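Local coordinates for protein caprin-1 (Homo sapiens, PDB 4WBE) that binds mRNAs and regulates their transport, translation and/or stability, and is essential for the formation of cytoplasmic stress granules, at residues Lys13-Leu21 with His82-Lys90; Ile46-Leu55 with Ile105-Tyr114. All blocks are in the same frame, centred on the assembly; numbering follows the deposited sequence.

Contact 1 (Lys13-Leu21 with His82-Lys90); sequences KRLKTVLEL and HLWDLLEGK
Arg-14 and Glu-88 make the one hydrogen-bonded pair between the two segments, a salt bridge of 2.7 Å from Arg-14 NH1 to Glu-88 OE2. It joins the long N-terminal helix 2-27, most of which, this segment included, is predicted coiled coil, to helix 77-88 in the all-helical Caprin-1 dimerization domain; the two segments cross at 106° with their axes 11.0 Å apart. The bond is bent, 131° at the hydrogen. NH1 meets OE2 on its anti side, and OE2 in turn lies well out of the guanidinium plane, although the two flat groups are only 14° from parallel. A second carboxylate, Glu-11 of the second subunit, holds NE of the same arginine, so the charge is shared between an intrachain and an intersubunit partner.

Inward of the charges, Leu-87 is the centre of the apolar contact. Its two methyls part: CD1 goes to Arg-14 and Val-18, CD2 to Thr-17. Leu-87 CD1 is 3.4 Å from Arg-14 CG, on the aliphatic stem, and also touches Val-18 CG2, while Leu-87 CD2 presses on Thr-17 CG2. The bond of Thr-17 OG1 to Lys-13 O fixes the rotation of that side chain, with CG2 anti to the backbone N and facing Leu-87; Lys-13 O also accepts from Thr-17 N on the other face of its carbonyl plane. One turn further on, Leu-21 reaches over with CD2, which sits 3.8 Å from Leu-83 CD2 and more loosely against Leu-86 CD2. Helix 77-88 then ends in a Schellman motif at Gly-89, just past the salt bridge. Glu-88 CG rests on one face of the Trp-84 indole, 3.4 Å above the ring plane and offset toward the rim.

Contact 2 (Ile46-Leu55 with Ile105-Tyr114); sequences ILSEEELSLL and IVERVFQSNY
Arg-108 and Glu-51 carry the polar side of this crossing of helix 49-62 with helix 99-111, where the short axes stand 106° apart. Arg-108 NH2 donates to Glu-51 OE1 at 2.8 Å, nearly in the guanidinium plane, the hydrogen-bonded part of a salt bridge; NH1 turns to the carbonyl oxygen of Ile-46, a bond modelled too short for its length to be relied on. Glu-51 also closes a capping box: its N donates to Ser-48 OG at 3.0 Å, and Ser-48 N returns a bond to OE1, which Arg-108 NH2 approaches from the opposite face of the carboxylate. Replacing Glu-51 by an alanine is likely to leave Arg-108 without its carboxylate mate and Ser-48 N without its side-chain acceptor.

The apolar side gathers round Ile-105. Its CG2 is flanked by Leu-47 CD2 at 3.7 Å and Leu-55 CD1 at 3.8 Å, while CD1 touches the methylenes of Glu-51 and Leu-54 CD1. Leu-47 CD2 also meets Val-109 CG2, 3.6 Å away. At the far end Ile-46 CD1 rests on Ser-112 CB; Ser-112 OG meanwhile accepts from Tyr-114 N in an ST turn.

Helix 31-39 adjoins through Leu-37, which touches Ile-46, Leu-47 and Tyr-114, and helix 2-27 packs on helix 99-111 through Leu-21 against Val-106 and Val-24 against Val-109.

In the fold
The centres of contact 1 and contact 2 lie about 15 Å apart in the Caprin-1 dimerization domain. Their segments alternate along the chain: 13-21, 46-55, 82-90, 105-114. Four helices take part, 2-27, 49-62, 77-88 and 99-111, and the contacts meet where helix 2-27 touches helix 99-111. There Phe-110 CZ lies 3.8 Å from Glu-20 CB, and Leu-21 CD1 packs on Val-106 CG2. The alternation ties early and late parts of the chain into one helical unit. Both contacts also touch the second subunit, contact 1 more extensively, through residues such as Leu-15, which packs on its counterpart Leu-15 of that subunit, consistent with a role in dimerization.

Contact 1 (Lys13-Leu21 with His82-Lys90)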
loop_
_atom_site.group_PDB
_atom_site.type_symbol
_atom_site.label_atom_id
_atom_site.label_comp_id
_atom_site.label_asym_id
_atom_site.label_seq_id
_atom_site.Cartn_x
_atom_site.Cartn_y
_atom_site.Cartn_z
ATOM N N LYS A 13 0.665 11.824 -4.374
ATOM C CA LYS A 13 -0.262 12.185 -3.297
ATOM C C LYS A 13 -1.308 11.103 -3.099
ATOM O O LYS A 13 -1.757 10.850 -1.979
ATOM C CB LYS A 13 -0.942 13.524 -3.600
ATOM C CG LYS A 13 -0.005 14.731 -3.539
ATOM C CD LYS A 13 0.449 15.016 -2.109
ATOM C CE LYS A 13 1.328 16.271 -2.041
ATOM N NZ LYS A 13 1.645 16.639 -0.628
ATOM N N ARG A 14 -1.709 10.487 -4.205
ATOM C CA ARG A 14 -2.631 9.367 -4.171
ATOM C C ARG A 14 -2.010 8.166 -3.446
ATOM O O ARG A 14 -2.673 7.506 -2.640
ATOM C CB ARG A 14 -3.026 8.998 -5.605
ATOM C CG ARG A 14 -3.854 7.748 -5.710
ATOM C CD ARG A 14 -4.749 7.768 -6.943
ATOM N NE ARG A 14 -4.823 9.102 -7.538
ATOM C CZ ARG A 14 -5.956 9.751 -7.787
ATOM N NH1 ARG A 14 -7.122 9.188 -7.500
ATOM N NH2 ARG A 14 -5.922 10.962 -8.327
ATOM N N LEU A 15 -0.738 7.890 -3.727
ATOM C CA LEU A 15 -0.007 6.839 -3.014
ATOM C C LEU A 15 0.069 7.139 -1.522
ATOM O O LEU A 15 -0.054 6.233 -0.700
ATOM C CB LEU A 15 1.414 6.687 -3.567
ATOM C CG LEU A 15 1.578 6.127 -4.979
ATOM C CD1 LEU A 15 3.049 5.968 -5.331
ATOM C CD2 LEU A 15 0.869 4.791 -5.079
ATOM N N LYS A 16 0.299 8.403 -1.182
ATOM C CA LYS A 16 0.367 8.821 0.219
ATOM C C LYS A 16 -0.956 8.518 0.913
ATOM O O LYS A 16 -0.984 8.010 2.038
ATOM C CB LYS A 16 0.699 10.323 0.318
ATOM C CG LYS A 16 0.812 10.853 1.757
ATOM C CD LYS A 16 1.235 12.333 1.813
ATOM C CE LYS A 16 0.080 13.293 1.564
ATOM N NZ LYS A 16 -0.846 13.371 2.740
ATOM N N THR A 17 -2.048 8.836 0.228
ATOM C CA THR A 17 -3.380 8.575 0.752
ATOM C C THR A 17 -3.619 7.085 0.933
ATOM O O THR A 17 -4.203 6.667 1.939
ATOM C CB THR A 17 -4.465 9.195 -0.153
ATOM O OG1 THR A 17 -4.215 10.597 -0.287
ATOM C CG2 THR A 17 -5.852 8.991 0.436
ATOM N N VAL A 18 -3.156 6.282 -0.027
ATOM C CA VAL A 18 -3.260 4.834 0.096
ATOM C C VAL A 18 -2.528 4.336 1.345
ATOM O O VAL A 18 -3.053 3.518 2.092
ATOM C CB VAL A 18 -2.681 4.094 -1.141
ATOM C CG1 VAL A 18 -2.636 2.601 -0.879
ATOM C CG2 VAL A 18 -3.514 4.368 -2.387
ATOM N N LEU A 19 -1.307 4.821 1.555
ATOM C CA LEU A 19 -0.508 4.422 2.717
ATOM C C LEU A 19 -1.193 4.793 4.037
ATOM O O LEU A 19 -1.233 3.997 4.974
ATOM C CB LEU A 19 0.872 5.088 2.650
ATOM C CG LEU A 19 2.099 4.358 2.078
ATOM C CD1 LEU A 19 1.807 2.984 1.474
ATOM C CD2 LEU A 19 2.879 5.250 1.111
ATOM N N GLU A 20 -1.713 6.013 4.102
ATOM C CA GLU A 20 -2.497 6.477 5.250
ATOM C C GLU A 20 -3.693 5.568 5.507
ATOM O O GLU A 20 -3.949 5.156 6.642
ATOM C CB GLU A 20 -2.977 7.909 4.999
ATOM C CG GLU A 20 -1.871 8.950 4.981
ATOM C CD GLU A 20 -2.280 10.219 4.249
ATOM O OE1 GLU A 20 -3.434 10.307 3.776
ATOM O OE2 GLU A 20 -1.459 11.149 4.175
ATOM N N LEU A 21 -4.426 5.272 4.441
ATOM C CA LEU A 21 -5.590 4.403 4.535
ATOM C C LEU A 21 -5.232 3.011 5.059
ATOM O O LEU A 21 -5.934 2.460 5.907
ATOM C CB LEU A 21 -6.258 4.282 3.166
ATOM C CG LEU A 21 -7.409 3.275 3.134
ATOM C CD1 LEU A 21 -8.535 3.732 4.049
ATOM C CD2 LEU A 21 -7.906 3.112 1.706
ATOM N N HIS A 82 -10.459 -1.409 -6.421
ATOM C CA HIS A 82 -11.193 -0.973 -5.235
ATOM C C HIS A 82 -10.557 0.273 -4.613
ATOM O O HIS A 82 -11.250 1.227 -4.265
ATOM C CB HIS A 82 -11.219 -2.084 -4.191
ATOM C CG HIS A 82 -12.099 -3.237 -4.553
ATOM N ND1 HIS A 82 -13.404 -3.076 -4.973
ATOM C CD2 HIS A 82 -11.864 -4.571 -4.562
ATOM C CE1 HIS A 82 -13.930 -4.260 -5.223
ATOM N NE2 HIS A 82 -13.021 -5.183 -4.981
ATOM N N LEU A 83 -9.235 0.250 -4.469
ATOM C CA LEU A 83 -8.509 1.383 -3.913
ATOM C C LEU A 83 -8.664 2.622 -4.782
ATOM O O LEU A 83 -8.914 3.719 -4.280
ATOM C CB LEU A 83 -7.025 1.040 -3.776
ATOM C CG LEU A 83 -6.662 0.164 -2.580
ATOM C CD1 LEU A 83 -5.195 -0.215 -2.630
ATOM C CD2 LEU A 83 -6.991 0.885 -1.283
ATOM N N TRP A 84 -8.497 2.445 -6.087
ATOM C CA TRP A 84 -8.603 3.561 -7.022
ATOM C C TRP A 84 -10.003 4.168 -7.006
ATOM O O TRP A 84 -10.163 5.396 -6.987
ATOM C CB TRP A 84 -8.230 3.130 -8.445
ATOM C CG TRP A 84 -8.095 4.295 -9.372
ATOM C CD1 TRP A 84 -6.981 5.074 -9.557
ATOM C CD2 TRP A 84 -9.105 4.832 -10.228
ATOM N NE1 TRP A 84 -7.242 6.057 -10.479
ATOM C CE2 TRP A 84 -8.539 5.932 -10.905
ATOM C CE3 TRP A 84 -10.431 4.488 -10.495
ATOM C CZ2 TRP A 84 -9.256 6.688 -11.831
ATOM C CZ3 TRP A 84 -11.140 5.238 -11.410
ATOM C CH2 TRP A 84 -10.553 6.327 -12.067
ATOM N N ASP A 85 -11.012 3.303 -7.037
ATOM C CA ASP A 85 -12.399 3.746 -6.984
ATOM C C ASP A 85 -12.711 4.522 -5.699
ATOM O O ASP A 85 -13.462 5.498 -5.726
ATOM C CB ASP A 85 -13.350 2.555 -7.106
ATOM C CG ASP A 85 -13.420 1.999 -8.519
ATOM O OD1 ASP A 85 -12.983 2.699 -9.444
ATOM O OD2 ASP A 85 -13.921 0.865 -8.700
ATOM N N LEU A 86 -12.157 4.080 -4.572
ATOM C CA LEU A 86 -12.362 4.806 -3.317
ATOM C C LEU A 86 -11.764 6.210 -3.375
ATOM O O LEU A 86 -12.412 7.186 -2.992
ATOM C CB LEU A 86 -11.816 4.043 -2.108
ATOM C CG LEU A 86 -12.073 4.844 -0.821
ATOM C CD1 LEU A 86 -12.805 4.040 0.210
ATOM C CD2 LEU A 86 -10.771 5.387 -0.250
ATOM N N LEU A 87 -10.524 6.304 -3.846
ATOM C CA LEU A 87 -9.835 7.587 -3.971
ATOM C C LEU A 87 -10.609 8.562 -4.860
ATOM O O LEU A 87 -10.607 9.770 -4.617
ATOM C CB LEU A 87 -8.417 7.372 -4.498
ATOM C CG LEU A 87 -7.578 6.532 -3.538
ATOM C CD1 LEU A 87 -6.326 6.014 -4.199
ATOM C CD2 LEU A 87 -7.220 7.355 -2.320
ATOM N N GLU A 88 -11.254 8.028 -5.895
ATOM C CA GLU A 88 -12.035 8.838 -6.825
ATOM C C GLU A 88 -13.438 9.075 -6.290
ATOM O O GLU A 88 -14.173 9.916 -6.812
ATOM C CB GLU A 88 -12.111 8.156 -8.192
ATOM C CG GLU A 88 -10.771 8.056 -8.901
ATOM C CD GLU A 88 -10.282 9.409 -9.386
ATOM O OE1 GLU A 88 -11.106 10.179 -9.922
ATOM O OE2 GLU A 88 -9.082 9.709 -9.216
ATOM N N GLY A 89 -13.800 8.342 -5.239
ATOM C CA GLY A 89 -15.116 8.471 -4.643
ATOM C C GLY A 89 -16.207 8.176 -5.655
ATOM O O GLY A 89 -17.186 8.914 -5.766
ATOM N N LYS A 90 -16.047 7.080 -6.388
ATOM C CA LYS A 90 -16.971 6.768 -7.473
ATOM C C LYS A 90 -18.375 6.423 -7.005
ATOM O O LYS A 90 -18.555 5.796 -5.958
ATOM C CB LYS A 90 -16.440 5.607 -8.321
ATOM C CG LYS A 90 -15.082 5.834 -8.955
ATOM C CD LYS A 90 -15.204 6.893 -10.037
ATOM C CE LYS A 90 -14.302 6.597 -11.222
ATOM N NZ LYS A 90 -14.864 5.509 -12.090
#

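Contact 2 (Ile46-Leu55 with Ile105-Tyr114)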
loop_
_atom_site.group_PDB
_atom_site.type_symbol
_atom_site.label_atom_id
_atom_site.label_comp_id
_atom_site.label_asym_id
_atom_site.label_seq_id
_atom_site.Cartn_x
_atom_site.Cartn_y
_atom_site.Cartn_z
ATOM N N ILE A 46 -16.993 9.515 15.995
ATOM C CA ILE A 46 -16.345 9.635 14.698
ATOM C C ILE A 46 -16.971 8.633 13.724
ATOM O O ILE A 46 -17.230 8.964 12.567
ATOM C CB ILE A 46 -14.817 9.488 14.796
ATOM C CG1 ILE A 46 -14.267 10.539 15.762
ATOM C CG2 ILE A 46 -14.168 9.650 13.419
ATOM C CD1 ILE A 46 -12.838 10.302 16.193
ATOM N N LEU A 47 -17.206 7.411 14.202
ATOM C CA LEU A 47 -17.831 6.362 13.396
ATOM C C LEU A 47 -19.020 5.737 14.118
ATOM O O LEU A 47 -19.018 5.623 15.339
ATOM C CB LEU A 47 -16.820 5.253 13.089
ATOM C CG LEU A 47 -15.632 5.571 12.194
ATOM C CD1 LEU A 47 -14.824 4.313 11.914
ATOM C CD2 LEU A 47 -16.104 6.193 10.896
ATOM N N SER A 48 -20.040 5.349 13.360
ATOM C CA SER A 48 -21.085 4.484 13.885
ATOM C C SER A 48 -20.578 3.058 13.742
ATOM O O SER A 48 -19.607 2.816 13.022
ATOM C CB SER A 48 -22.382 4.651 13.090
ATOM O OG SER A 48 -22.239 4.147 11.776
ATOM N N GLU A 49 -21.226 2.119 14.422
ATOM C CA GLU A 49 -20.856 0.714 14.302
ATOM C C GLU A 49 -21.093 0.242 12.870
ATOM O O GLU A 49 -20.363 -0.600 12.349
ATOM C CB GLU A 49 -21.657 -0.133 15.295
ATOM C CG GLU A 49 -21.393 -1.636 15.227
ATOM C CD GLU A 49 -19.963 -2.023 15.568
ATOM O OE1 GLU A 49 -19.458 -1.611 16.633
ATOM O OE2 GLU A 49 -19.348 -2.767 14.775
ATOM N N GLU A 50 -22.118 0.808 12.247
ATOM C CA GLU A 50 -22.493 0.482 10.880
ATOM C C GLU A 50 -21.401 0.903 9.899
ATOM O O GLU A 50 -21.038 0.149 8.994
ATOM C CB GLU A 50 -23.820 1.157 10.524
ATOM C CG GLU A 50 -24.961 0.874 11.511
ATOM C CD GLU A 50 -24.895 1.725 12.776
ATOM O OE1 GLU A 50 -25.352 2.886 12.748
ATOM O OE2 GLU A 50 -24.382 1.226 13.800
ATOM N N GLU A 51 -20.892 2.119 10.068
ATOM C CA GLU A 51 -19.818 2.605 9.218
ATOM C C GLU A 51 -18.548 1.804 9.450
ATOM O O GLU A 51 -17.790 1.540 8.521
ATOM C CB GLU A 51 -19.573 4.090 9.463
ATOM C CG GLU A 51 -20.707 4.967 8.981
ATOM C CD GLU A 51 -20.584 6.380 9.489
ATOM O OE1 GLU A 51 -19.947 6.578 10.546
ATOM O OE2 GLU A 51 -21.103 7.298 8.822
ATOM N N LEU A 52 -18.329 1.413 10.698
ATOM C CA LEU A 52 -17.170 0.611 11.057
ATOM C C LEU A 52 -17.209 -0.743 10.347
ATOM O O LEU A 52 -16.185 -1.231 9.860
ATOM C CB LEU A 52 -17.131 0.425 12.576
ATOM C CG LEU A 52 -15.857 -0.109 13.223
ATOM C CD1 LEU A 52 -14.664 0.735 12.811
ATOM C CD2 LEU A 52 -15.997 -0.107 14.743
ATOM N N SER A 53 -18.397 -1.338 10.272
ATOM C CA SER A 53 -18.567 -2.608 9.574
ATOM C C SER A 53 -18.333 -2.460 8.073
ATOM O O SER A 53 -17.835 -3.382 7.428
ATOM C CB SER A 53 -19.942 -3.215 9.860
ATOM O OG SER A 53 -20.925 -2.203 9.998
ATOM N N LEU A 54 -18.725 -1.316 7.520
ATOM C CA LEU A 54 -18.466 -1.017 6.118
ATOM C C LEU A 54 -16.968 -0.989 5.820
ATOM O O LEU A 54 -16.526 -1.473 4.781
ATOM C CB LEU A 54 -19.102 0.319 5.726
ATOM C CG LEU A 54 -20.628 0.373 5.615
ATOM C CD1 LEU A 54 -21.089 1.791 5.316
ATOM C CD2 LEU A 54 -21.131 -0.579 4.553
ATOM N N LEU A 55 -16.194 -0.416 6.737
ATOM C CA LEU A 55 -14.741 -0.373 6.608
ATOM C C LEU A 55 -14.117 -1.763 6.759
ATOM O O LEU A 55 -13.113 -2.073 6.117
ATOM C CB LEU A 55 -14.145 0.607 7.623
ATOM C CG LEU A 55 -14.533 2.077 7.426
ATOM C CD1 LEU A 55 -13.838 2.974 8.440
ATOM C CD2 LEU A 55 -14.225 2.531 6.001
ATOM N N ILE A 105 -16.615 8.497 4.622
ATOM C CA ILE A 105 -16.264 7.893 5.904
ATOM C C ILE A 105 -14.775 8.014 6.214
ATOM O O ILE A 105 -14.395 8.430 7.310
ATOM C CB ILE A 105 -16.689 6.408 5.969
ATOM C CG1 ILE A 105 -18.213 6.288 5.894
ATOM C CG2 ILE A 105 -16.198 5.765 7.248
ATOM C CD1 ILE A 105 -18.723 4.849 5.764
ATOM N N VAL A 106 -13.938 7.633 5.253
ATOM C CA VAL A 106 -12.487 7.699 5.415
ATOM C C VAL A 106 -12.023 9.130 5.689
ATOM O O VAL A 106 -11.175 9.368 6.554
ATOM C CB VAL A 106 -11.749 7.135 4.171
ATOM C CG1 VAL A 106 -10.262 7.437 4.251
ATOM C CG2 VAL A 106 -11.964 5.631 4.063
ATOM N N GLU A 107 -12.581 10.079 4.946
ATOM C CA GLU A 107 -12.260 11.488 5.163
ATOM C C GLU A 107 -12.562 11.936 6.595
ATOM O O GLU A 107 -11.765 12.648 7.209
ATOM C CB GLU A 107 -13.023 12.377 4.182
ATOM C CG GLU A 107 -12.483 12.361 2.759
ATOM C CD GLU A 107 -13.409 13.076 1.799
ATOM O OE1 GLU A 107 -14.639 12.933 1.953
ATOM O OE2 GLU A 107 -12.914 13.789 0.908
ATOM N N ARG A 108 -13.708 11.525 7.126
ATOM C CA ARG A 108 -14.060 11.905 8.491
ATOM C C ARG A 108 -13.089 11.300 9.503
ATOM O O ARG A 108 -12.734 11.947 10.494
ATOM C CB ARG A 108 -15.514 11.560 8.844
ATOM C CG ARG A 108 -16.542 12.525 8.257
ATOM C CD ARG A 108 -17.921 12.332 8.883
ATOM N NE ARG A 108 -18.518 11.038 8.573
ATOM C CZ ARG A 108 -18.634 10.055 9.460
ATOM N NH1 ARG A 108 -18.206 10.224 10.704
ATOM N NH2 ARG A 108 -19.183 8.907 9.107
ATOM N N VAL A 109 -12.664 10.062 9.255
ATOM C CA VAL A 109 -11.669 9.417 10.111
ATOM C C VAL A 109 -10.323 10.150 10.053
ATOM O O VAL A 109 -9.761 10.499 11.097
ATOM C CB VAL A 109 -11.470 7.933 9.741
ATOM C CG1 VAL A 109 -10.346 7.328 10.566
ATOM C CG2 VAL A 109 -12.751 7.154 9.970
ATOM N N PHE A 110 -9.827 10.397 8.840
ATOM C CA PHE A 110 -8.608 11.176 8.639
ATOM C C PHE A 110 -8.680 12.524 9.353
ATOM O O PHE A 110 -7.750 12.925 10.057
ATOM C CB PHE A 110 -8.396 11.460 7.146
ATOM C CG PHE A 110 -7.839 10.302 6.359
ATOM C CD1 PHE A 110 -7.341 9.179 7.000
ATOM C CD2 PHE A 110 -7.802 10.349 4.970
ATOM C CE1 PHE A 110 -6.811 8.109 6.267
ATOM C CE2 PHE A 110 -7.272 9.286 4.230
ATOM C CZ PHE A 110 -6.777 8.168 4.881
ATOM N N GLN A 111 -9.792 13.222 9.154
ATOM C CA GLN A 111 -9.927 14.604 9.595
ATOM C C GLN A 111 -10.258 14.731 11.083
ATOM O O GLN A 111 -10.234 15.821 11.644
ATOM C CB GLN A 111 -10.926 15.351 8.700
ATOM C CG GLN A 111 -10.379 15.559 7.272
ATOM C CD GLN A 111 -11.409 16.095 6.290
ATOM O OE1 GLN A 111 -12.391 16.719 6.678
ATOM N NE2 GLN A 111 -11.191 15.834 5.006
ATOM N N SER A 112 -10.567 13.612 11.723
ATOM C CA SER A 112 -10.838 13.618 13.152
ATOM C C SER A 112 -9.551 13.885 13.921
ATOM O O SER A 112 -9.580 14.321 15.072
ATOM C CB SER A 112 -11.400 12.264 13.574
ATOM O OG SER A 112 -10.358 11.317 13.678
ATOM N N ASN A 113 -8.430 13.594 13.265
ATOM C CA ASN A 113 -7.093 13.687 13.846
ATOM C C ASN A 113 -6.816 12.731 15.005
ATOM O O ASN A 113 -5.849 12.908 15.743
ATOM C CB ASN A 113 -6.727 15.131 14.183
ATOM C CG ASN A 113 -6.757 16.019 12.962
ATOM O OD1 ASN A 113 -6.439 15.578 11.844
ATOM N ND2 ASN A 113 -7.135 17.268 13.157
ATOM N N TYR A 114 -7.673 11.723 15.157
ATOM C CA TYR A 114 -7.457 10.681 16.159
ATOM C C TYR A 114 -6.084 10.046 15.964
ATOM O O TYR A 114 -5.342 9.818 16.924
ATOM C CB TYR A 114 -8.545 9.605 16.055
ATOM C CG TYR A 114 -8.325 8.418 16.970
ATOM C CD1 TYR A 114 -8.720 8.468 18.303
ATOM C CD2 TYR A 114 -7.746 7.247 16.501
ATOM C CE1 TYR A 114 -8.523 7.393 19.152
ATOM C CE2 TYR A 114 -7.546 6.158 17.343
ATOM C CZ TYR A 114 -7.942 6.238 18.668
ATOM O OH TYR A 114 -7.745 5.164 19.506
#